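Local coordinates for endo-N-acetyl-beta-D-glucosaminidase (Hypocrea jecorina, PDB 4AC1), which hydrolyses N-linked glycans as a family 18 endo-beta-N-acetylglucosaminidase, an enzyme responsible for deglycosylating the cellulases of its own fungus, at residues S196-S201 with G228-S233; G247-V252 with V277-G282. All blocks are in the same frame, centred on the assembly; numbering follows the deposited sequence.

Interaction 1: S196-S201 with G228-S233; sequences SMADTS and GWIPTS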
ATOM      1  N   SER A 196      12.149   3.627 -11.416  1.00  6.21           N
ATOM      2  CA  SER A 196      13.268   4.024 -10.572  1.00  6.96           C
ATOM      3  C   SER A 196      13.094   5.421 -10.005  1.00  6.25           C
ATOM      4  O   SER A 196      12.710   6.349 -10.723  1.00  6.23           O
ATOM      5  CB  SER A 196      14.582   3.948 -11.345  1.00  7.11           C
ATOM      6  OG  SER A 196      15.643   4.432 -10.543  1.00 10.67           O
ATOM      7  N   MET A 197      13.383   5.547  -8.715  1.00  6.86           N
ATOM      8  CA  MET A 197      13.457   6.851  -8.055  1.00  6.91           C
ATOM      9  C   MET A 197      14.883   7.415  -8.008  1.00  7.36           C
ATOM     10  O   MET A 197      15.128   8.373  -7.282  1.00  8.00           O
ATOM     11  CB  MET A 197      12.833   6.803  -6.647  1.00  6.98           C
ATOM     12  CG  MET A 197      11.305   6.731  -6.645  1.00  7.15           C
ATOM     13  SD  MET A 197      10.491   8.162  -7.398  1.00  7.29           S
ATOM     14  CE  MET A 197      10.838   9.426  -6.190  1.00  9.43           C
ATOM     15  N   ALA A 198      15.806   6.842  -8.791  1.00  8.00           N
ATOM     16  CA  ALA A 198      17.196   7.340  -8.828  1.00  8.47           C
ATOM     17  C   ALA A 198      17.334   8.676  -9.578  1.00  8.32           C
ATOM     18  O   ALA A 198      18.326   9.385  -9.403  1.00  9.04           O
ATOM     19  CB  ALA A 198      18.151   6.291  -9.402  1.00  9.32           C
ATOM     20  N   ASP A 199      16.356   8.999 -10.423  1.00  8.50           N
ATOM     21  CA  ASP A 199      16.193  10.354 -10.968  1.00  8.82           C
ATOM     22  C   ASP A 199      14.704  10.649 -11.131  1.00  8.66           C
ATOM     23  O   ASP A 199      13.856   9.781 -10.875  1.00  8.03           O
ATOM     24  CB  ASP A 199      16.987  10.566 -12.280  1.00 10.18           C
ATOM     25  CG  ASP A 199      16.541   9.654 -13.413  1.00 11.97           C
ATOM     26  OD1 ASP A 199      15.329   9.385 -13.580  1.00 12.21           O
ATOM     27  OD2 ASP A 199      17.433   9.234 -14.188  1.00 16.16           O
ATOM     28  N   THR A 200      14.380  11.864 -11.548  1.00  8.04           N
ATOM     29  CA  THR A 200      12.990  12.290 -11.636  1.00  8.63           C
ATOM     30  C   THR A 200      12.233  11.800 -12.865  1.00  8.04           C
ATOM     31  O   THR A 200      11.030  12.027 -12.973  1.00  8.04           O
ATOM     32  CB  THR A 200      12.902  13.818 -11.675  1.00  8.51           C
ATOM     33  OG1 THR A 200      13.626  14.304 -12.812  1.00  9.85           O
ATOM     34  CG2 THR A 200      13.464  14.427 -10.413  1.00  9.86           C
ATOM     35  N   SER A 201      12.923  11.150 -13.807  1.00  7.80           N
ATOM     36  CA  SER A 201      12.333  10.932 -15.130  0.50  7.45           C
ATOM     37  C   SER A 201      11.045  10.107 -15.101  1.00  7.31           C
ATOM     38  O   SER A 201      10.050  10.475 -15.751  1.00  6.85           O
ATOM     39  CB  SER A 201      13.351  10.362 -16.125  0.50  7.86           C
ATOM     40  OG  SER A 201      13.810   9.087 -15.715  0.50  7.64           O
ATOM     41  N   GLY A 228      15.876  -3.301  -7.758  1.00 11.55           N
ATOM     42  CA  GLY A 228      15.542  -1.903  -7.812  1.00 10.67           C
ATOM     43  C   GLY A 228      15.650  -1.114  -6.512  1.00 10.23           C
ATOM     44  O   GLY A 228      15.184   0.015  -6.459  1.00 11.20           O
ATOM     45  N   TRP A 229      16.264  -1.678  -5.466  1.00  9.77           N
ATOM     46  CA  TRP A 229      16.569  -0.884  -4.266  1.00  8.81           C
ATOM     47  C   TRP A 229      17.568   0.218  -4.584  1.00  8.91           C
ATOM     48  O   TRP A 229      18.512   0.007  -5.348  1.00  8.69           O
ATOM     49  CB  TRP A 229      17.091  -1.773  -3.135  1.00  8.21           C
ATOM     50  CG  TRP A 229      17.552  -1.035  -1.897  1.00  7.60           C
ATOM     51  CD1 TRP A 229      16.811  -0.749  -0.780  1.00  7.16           C
ATOM     52  CD2 TRP A 229      18.862  -0.500  -1.649  1.00  6.96           C
ATOM     53  NE1 TRP A 229      17.571  -0.081   0.139  1.00  7.38           N
ATOM     54  CE2 TRP A 229      18.839   0.081  -0.357  1.00  6.32           C
ATOM     55  CE3 TRP A 229      20.060  -0.477  -2.384  1.00  7.66           C
ATOM     56  CZ2 TRP A 229      19.955   0.704   0.203  1.00  8.22           C
ATOM     57  CZ3 TRP A 229      21.174   0.144  -1.818  1.00  8.18           C
ATOM     58  CH2 TRP A 229      21.113   0.714  -0.535  1.00  7.96           C
ATOM     59  N   ILE A 230      17.363   1.393  -3.991  1.00  7.79           N
ATOM     60  CA  ILE A 230      18.347   2.478  -4.060  1.00  8.74           C
ATOM     61  C   ILE A 230      18.584   3.050  -2.666  1.00  9.32           C
ATOM     62  O   ILE A 230      17.688   3.001  -1.814  1.00  8.71           O
ATOM     63  CB  ILE A 230      17.908   3.601  -5.047  1.00  8.35           C
ATOM     64  CG1 ILE A 230      16.660   4.343  -4.533  1.00  8.11           C
ATOM     65  CG2 ILE A 230      17.684   3.021  -6.455  1.00  9.64           C
ATOM     66  CD1 ILE A 230      16.268   5.552  -5.356  1.00  7.93           C
ATOM     67  N   PRO A 231      19.782   3.611  -2.424  1.00 10.03           N
ATOM     68  CA  PRO A 231      20.058   4.256  -1.149  1.00 10.11           C
ATOM     69  C   PRO A 231      19.085   5.402  -0.887  1.00  9.61           C
ATOM     70  O   PRO A 231      18.652   6.076  -1.824  1.00  8.73           O
ATOM     71  CB  PRO A 231      21.484   4.808  -1.329  1.00 10.38           C
ATOM     72  CG  PRO A 231      22.058   4.098  -2.477  1.00 12.14           C
ATOM     73  CD  PRO A 231      20.936   3.671  -3.343  1.00 10.30           C
ATOM     74  N   THR A 232      18.767   5.638   0.380  1.00  9.39           N
ATOM     75  CA  THR A 232      17.907   6.761   0.757  1.00  9.72           C
ATOM     76  C   THR A 232      18.473   8.116   0.328  1.00  9.74           C
ATOM     77  O   THR A 232      17.705   9.043   0.046  1.00  9.13           O
ATOM     78  CB  THR A 232      17.534   6.760   2.265  1.00  9.57           C
ATOM     79  OG1 THR A 232      18.723   6.701   3.061  1.00 11.59           O
ATOM     80  CG2 THR A 232      16.631   5.566   2.586  1.00  9.96           C
ATOM     81  N   SER A 233      19.801   8.229   0.265  1.00 10.14           N
ATOM     82  CA  SER A 233      20.437   9.448  -0.225  1.00 10.61           C
ATOM     83  C   SER A 233      20.048   9.732  -1.682  1.00  9.64           C
ATOM     84  O   SER A 233      19.876  10.889  -2.065  1.00  9.65           O
ATOM     85  CB  SER A 233      21.960   9.356  -0.088  1.00 11.06           C
ATOM     86  OG  SER A 233      22.464   8.288  -0.869  1.00 13.39           O
TER

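Interaction 2: G247-V252 with V277-G282; sequences GQIGGV and VILRPG. Unlike the reference sequence in segment 277-282: V277 (reference Glu). With NAG (2-acetamido-2-deoxy-beta-D-glucopyranose), chain B.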
ATOM      1  N   GLY A 247       5.886  21.223  -5.733  1.00  8.94           N
ATOM      2  CA  GLY A 247       5.535  21.751  -4.413  1.00  9.30           C
ATOM      3  C   GLY A 247       5.249  20.673  -3.386  1.00  9.35           C
ATOM      4  O   GLY A 247       5.845  20.654  -2.308  1.00 10.17           O
ATOM      5  N   GLN A 248       4.329  19.778  -3.728  1.00  9.89           N
ATOM      6  CA  GLN A 248       3.995  18.638  -2.875  1.00 10.09           C
ATOM      7  C   GLN A 248       3.952  17.381  -3.734  1.00  9.15           C
ATOM      8  O   GLN A 248       3.377  17.403  -4.823  1.00  9.73           O
ATOM      9  CB  GLN A 248       2.625  18.821  -2.215  1.00 10.48           C
ATOM     10  CG  GLN A 248       2.463  20.081  -1.359  1.00 12.05           C
ATOM     11  CD  GLN A 248       1.124  20.136  -0.642  1.00 13.76           C
ATOM     12  OE1 GLN A 248       0.076  20.300  -1.271  1.00 16.91           O
ATOM     13  NE2 GLN A 248       1.147  19.976   0.673  1.00 13.58           N
ATOM     14  N   ILE A 249       4.578  16.305  -3.257  1.00  7.86           N
ATOM     15  CA  ILE A 249       4.400  14.978  -3.855  1.00  7.17           C
ATOM     16  C   ILE A 249       3.472  14.129  -2.978  1.00  5.81           C
ATOM     17  O   ILE A 249       3.216  14.453  -1.812  1.00  6.24           O
ATOM     18  CB  ILE A 249       5.751  14.237  -4.092  1.00  7.52           C
ATOM     19  CG1 ILE A 249       6.521  14.028  -2.772  1.00  8.11           C
ATOM     20  CG2 ILE A 249       6.575  14.953  -5.163  1.00  8.46           C
ATOM     21  CD1 ILE A 249       7.524  12.858  -2.787  1.00 10.63           C
ATOM     22  N   GLY A 250       2.993  13.014  -3.517  1.00  4.86           N
ATOM     23  CA  GLY A 250       2.087  12.162  -2.751  1.00  5.14           C
ATOM     24  C   GLY A 250       2.743  11.628  -1.491  1.00  5.18           C
ATOM     25  O   GLY A 250       2.088  11.467  -0.476  1.00  5.00           O
ATOM     26  N   GLY A 251       4.041  11.360  -1.577  1.00  5.00           N
ATOM     27  CA  GLY A 251       4.820  10.892  -0.443  1.00  5.26           C
ATOM     28  C   GLY A 251       5.635   9.680  -0.827  1.00  4.85           C
ATOM     29  O   GLY A 251       5.985   9.508  -1.997  1.00  4.87           O
ATOM     30  N   VAL A 252       5.955   8.860   0.172  1.00  4.76           N
ATOM     31  CA  VAL A 252       6.767   7.657   0.001  1.00  3.69           C
ATOM     32  C   VAL A 252       6.120   6.490   0.739  1.00  3.65           C
ATOM     33  O   VAL A 252       5.576   6.678   1.824  1.00  3.97           O
ATOM     34  CB  VAL A 252       8.222   7.879   0.553  1.00  4.14           C
ATOM     35  CG1 VAL A 252       9.019   6.564   0.585  1.00  4.66           C
ATOM     36  CG2 VAL A 252       8.938   8.909  -0.278  1.00  5.07           C
ATOM     37  N   VAL A 277      13.040  12.667   7.652  1.00  6.83           N
ATOM     38  CA  VAL A 277      13.968  13.784   7.417  1.00  8.42           C
ATOM     39  C   VAL A 277      13.954  14.226   5.949  1.00  7.92           C
ATOM     40  O   VAL A 277      14.094  15.414   5.647  1.00  8.43           O
ATOM     41  CB  VAL A 277      15.419  13.495   7.854  1.00  9.07           C
ATOM     42  CG1 VAL A 277      16.255  14.771   7.758  1.00 11.77           C
ATOM     43  CG2 VAL A 277      15.489  12.999   9.273  1.00 11.78           C
ATOM     44  N   ILE A 278      13.775  13.282   5.034  1.00  6.80           N
ATOM     45  CA  ILE A 278      13.667  13.610   3.614  1.00  6.89           C
ATOM     46  C   ILE A 278      12.383  14.394   3.292  1.00  6.66           C
ATOM     47  O   ILE A 278      12.422  15.416   2.585  1.00  6.78           O
ATOM     48  CB  ILE A 278      13.745  12.326   2.748  1.00  7.07           C
ATOM     49  CG1 ILE A 278      15.135  11.696   2.864  1.00  7.04           C
ATOM     50  CG2 ILE A 278      13.339  12.616   1.295  1.00  6.85           C
ATOM     51  CD1 ILE A 278      15.254  10.314   2.216  1.00  9.26           C
ATOM     52  N   LEU A 279      11.246  13.929   3.805  1.00  6.19           N
ATOM     53  CA  LEU A 279       9.952  14.467   3.414  1.00  6.51           C
ATOM     54  C   LEU A 279       9.559  15.702   4.197  1.00  6.68           C
ATOM     55  O   LEU A 279       8.843  16.574   3.691  1.00  6.78           O
ATOM     56  CB  LEU A 279       8.887  13.410   3.650  1.00  6.57           C
ATOM     57  CG  LEU A 279       8.917  12.199   2.730  1.00  6.41           C
ATOM     58  CD1 LEU A 279       7.851  11.189   3.185  1.00  6.16           C
ATOM     59  CD2 LEU A 279       8.709  12.615   1.274  1.00  8.18           C
ATOM     60  N   ARG A 280       9.991  15.739   5.452  1.00  7.02           N
ATOM     61  CA  ARG A 280       9.656  16.824   6.364  1.00  7.69           C
ATOM     62  C   ARG A 280      10.909  17.327   7.088  1.00  8.22           C
ATOM     63  O   ARG A 280      11.028  17.181   8.307  1.00  8.17           O
ATOM     64  CB  ARG A 280       8.582  16.366   7.358  1.00  7.80           C
ATOM     65  CG  ARG A 280       7.224  16.091   6.715  1.00  6.44           C
ATOM     66  CD  ARG A 280       6.161  15.648   7.711  1.00  7.65           C
ATOM     67  NE  ARG A 280       4.985  15.149   7.001  1.00  7.86           N
ATOM     68  CZ  ARG A 280       3.905  15.870   6.716  1.00  8.15           C
ATOM     69  NH1 ARG A 280       3.812  17.144   7.109  1.00  9.66           N
ATOM     70  NH2 ARG A 280       2.905  15.314   6.048  1.00  9.66           N
ATOM     71  N   PRO A 281      11.843  17.933   6.327  1.00  9.50           N
ATOM     72  CA  PRO A 281      13.140  18.317   6.905  1.00 10.87           C
ATOM     73  C   PRO A 281      13.051  19.453   7.929  1.00 11.75           C
ATOM     74  O   PRO A 281      14.012  19.685   8.655  1.00 12.65           O
ATOM     75  CB  PRO A 281      13.976  18.731   5.687  1.00 11.29           C
ATOM     76  CG  PRO A 281      12.996  19.034   4.609  1.00 11.44           C
ATOM     77  CD  PRO A 281      11.738  18.265   4.895  1.00  9.61           C
ATOM     78  N   GLY A 282      11.912  20.140   7.998  1.00 11.54           N
ATOM     79  CA  GLY A 282      11.718  21.212   8.974  1.00 13.19           C
ATOM     80  C   GLY A 282      11.064  20.777  10.271  1.00 14.13           C
ATOM     81  O   GLY A 282      10.830  21.602  11.161  1.00 14.24           O
TER
HETATM   82  C1  NAG B 301      18.794  15.893   0.654  1.00 15.62           C
HETATM   83  C2  NAG B 301      19.554  15.902   1.982  1.00 16.54           C
HETATM   84  C3  NAG B 301      20.162  17.269   2.311  1.00 18.60           C
HETATM   85  C4  NAG B 301      20.792  17.957   1.103  1.00 19.24           C
HETATM   86  C5  NAG B 301      19.920  17.853  -0.150  1.00 18.39           C
HETATM   87  C6  NAG B 301      20.645  18.358  -1.395  1.00 19.68           C
HETATM   88  C7  NAG B 301      18.793  14.273   3.620  1.00 16.84           C
HETATM   89  C8  NAG B 301      17.818  13.957   4.711  1.00 17.29           C
HETATM   90  N2  NAG B 301      18.675  15.470   3.056  1.00 16.78           N
HETATM   91  O3  NAG B 301      21.171  17.116   3.285  1.00 19.18           O
HETATM   92  O4  NAG B 301      21.008  19.313   1.433  1.00 21.74           O
HETATM   93  O5  NAG B 301      19.559  16.504  -0.370  1.00 16.71           O
HETATM   94  O6  NAG B 301      21.816  17.606  -1.655  1.00 21.05           O
HETATM   95  O7  NAG B 301      19.644  13.449   3.291  1.00 17.85           O

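Interaction 1: S196-S201 with G228-S233
A single methyl group of I230 lies over the flat face of a backbone peptide: the CD1 atom stands almost directly above the carbonyl carbon of M197, with I230 CD1 to M197 C measuring 3.5 Å. The contact belongs to the loops that follow strands 185-189 and 216-221 in the (beta/alpha)8 barrel of glycoside hydrolase family 18, where the first of these loops meets the approach to helix 232-246. From its place above the peptide, the methyl also touches the two polar atoms bonded to that carbon, with I230 CD1 3.6 Å from M197 O and 3.7 Å from A198 N. The torsions explain the reach. I230 holds CG1 between its backbone N and carbonyl carbon (chi1 67°), and from there the extended chain (chi2 173°) carries CD1 out to the peptide. The other branch does less, for I230 CG2 only grazes A198 CB at 4.4 Å. M197 contributes the root of its side chain, CB lying 3.9 Å from I230 CD1; bends at chi2 and chi3 lead its end away, and the side chain touches F190, A218 and L242.

The peptide beneath the methyl is gripped at both polar ends, a worked example of an apolar group resting on a backbone whose hydrogen bonds are already made. An ST turn directs A198 N to S196 OG at 3.0 Å in a fairly straight bond (162°), while M197 O is bonded to the hydroxyl of T238 in helix 232-246. Two helix starts flank the contact. P231 occupies the N-cap position of helix 232-246, and D199 caps the start of helix 201-208: its OD1 accepts from S201 N at 3.0 Å and from S201 OG at 2.6 Å, both donors arriving from the same face of the carboxylate.

Interaction 2: G247-V252 with V277-G282
The terminal nitrogen NH2 of R280, the residue following the L279 that packs on V252, is gripped by two groups from the start of the chain: D1 OD2 in a salt bridge and P3 O in a hydrogen bond. The grip fastens the end of the final helix to the N terminus, and L279 itself leans on P3. Across the contact proper there is only apolar packing, and one methyl does the touching. L279 CD2 lies 4.0 Å from V252 CG2 and 4.2 Å from I249 CD1, so that it meets two residues flanking the glycines G250 and G251. The CA-CB bond of L279 already points toward the strand, and CG, anti to the carbonyl carbon (chi1 -70°), continues to CD2; V252 meets it at a slant.

In the (beta/alpha)8 barrel, strand 251-255 closes the ring, lying parallel to both 216-221 and 4-9, and helix 270-279 packs against its outer side. V252 is buried there, its neighbours including I239 of helix 232-246 and W271 and V275 of the same final helix, while its backbone bonds to R4 and I6 fix it in the sheet. I249, still in the loop before the strand, does not aim its CA-CB bond at the helix, yet its end comes nearer: with chi1 at 60°, CG1 lies between the backbone N and the carbonyl carbon, and CD1 reaches the leucine while the side chain also rests on L242.

At the far side of the helix end, the glycan carried by N236 packs by its acetyl methyl. C8 of the sugar lies 3.5 Å from V277 CG1, at a position where the reference sequence has glutamate. The same C8 is 4.0 Å from I278 CG1, and I278 touches N236 itself.

Followed from the N terminus, the chain closes interaction 1 first: residues 196-201, in the loop after strand 185-189, meet 228-233 across a loop that contains helix 201-208 and strand 216-221. Helix 232-246 then leads by a short loop, where interaction 2 opens at G247, into strand 251-255, and the contact closes later with the final helix at 277-282. The two loops therefore lie in series, neither nesting nor crossing. They nevertheless touch, since T232 O approaches I278 CD1 to 3.5 Å at the start of helix 232-246. That helix is the shared element: interaction 1 ties the loop before helix 201-208 to its approach, and interaction 2 brings the last barrel strand and final helix together beside it.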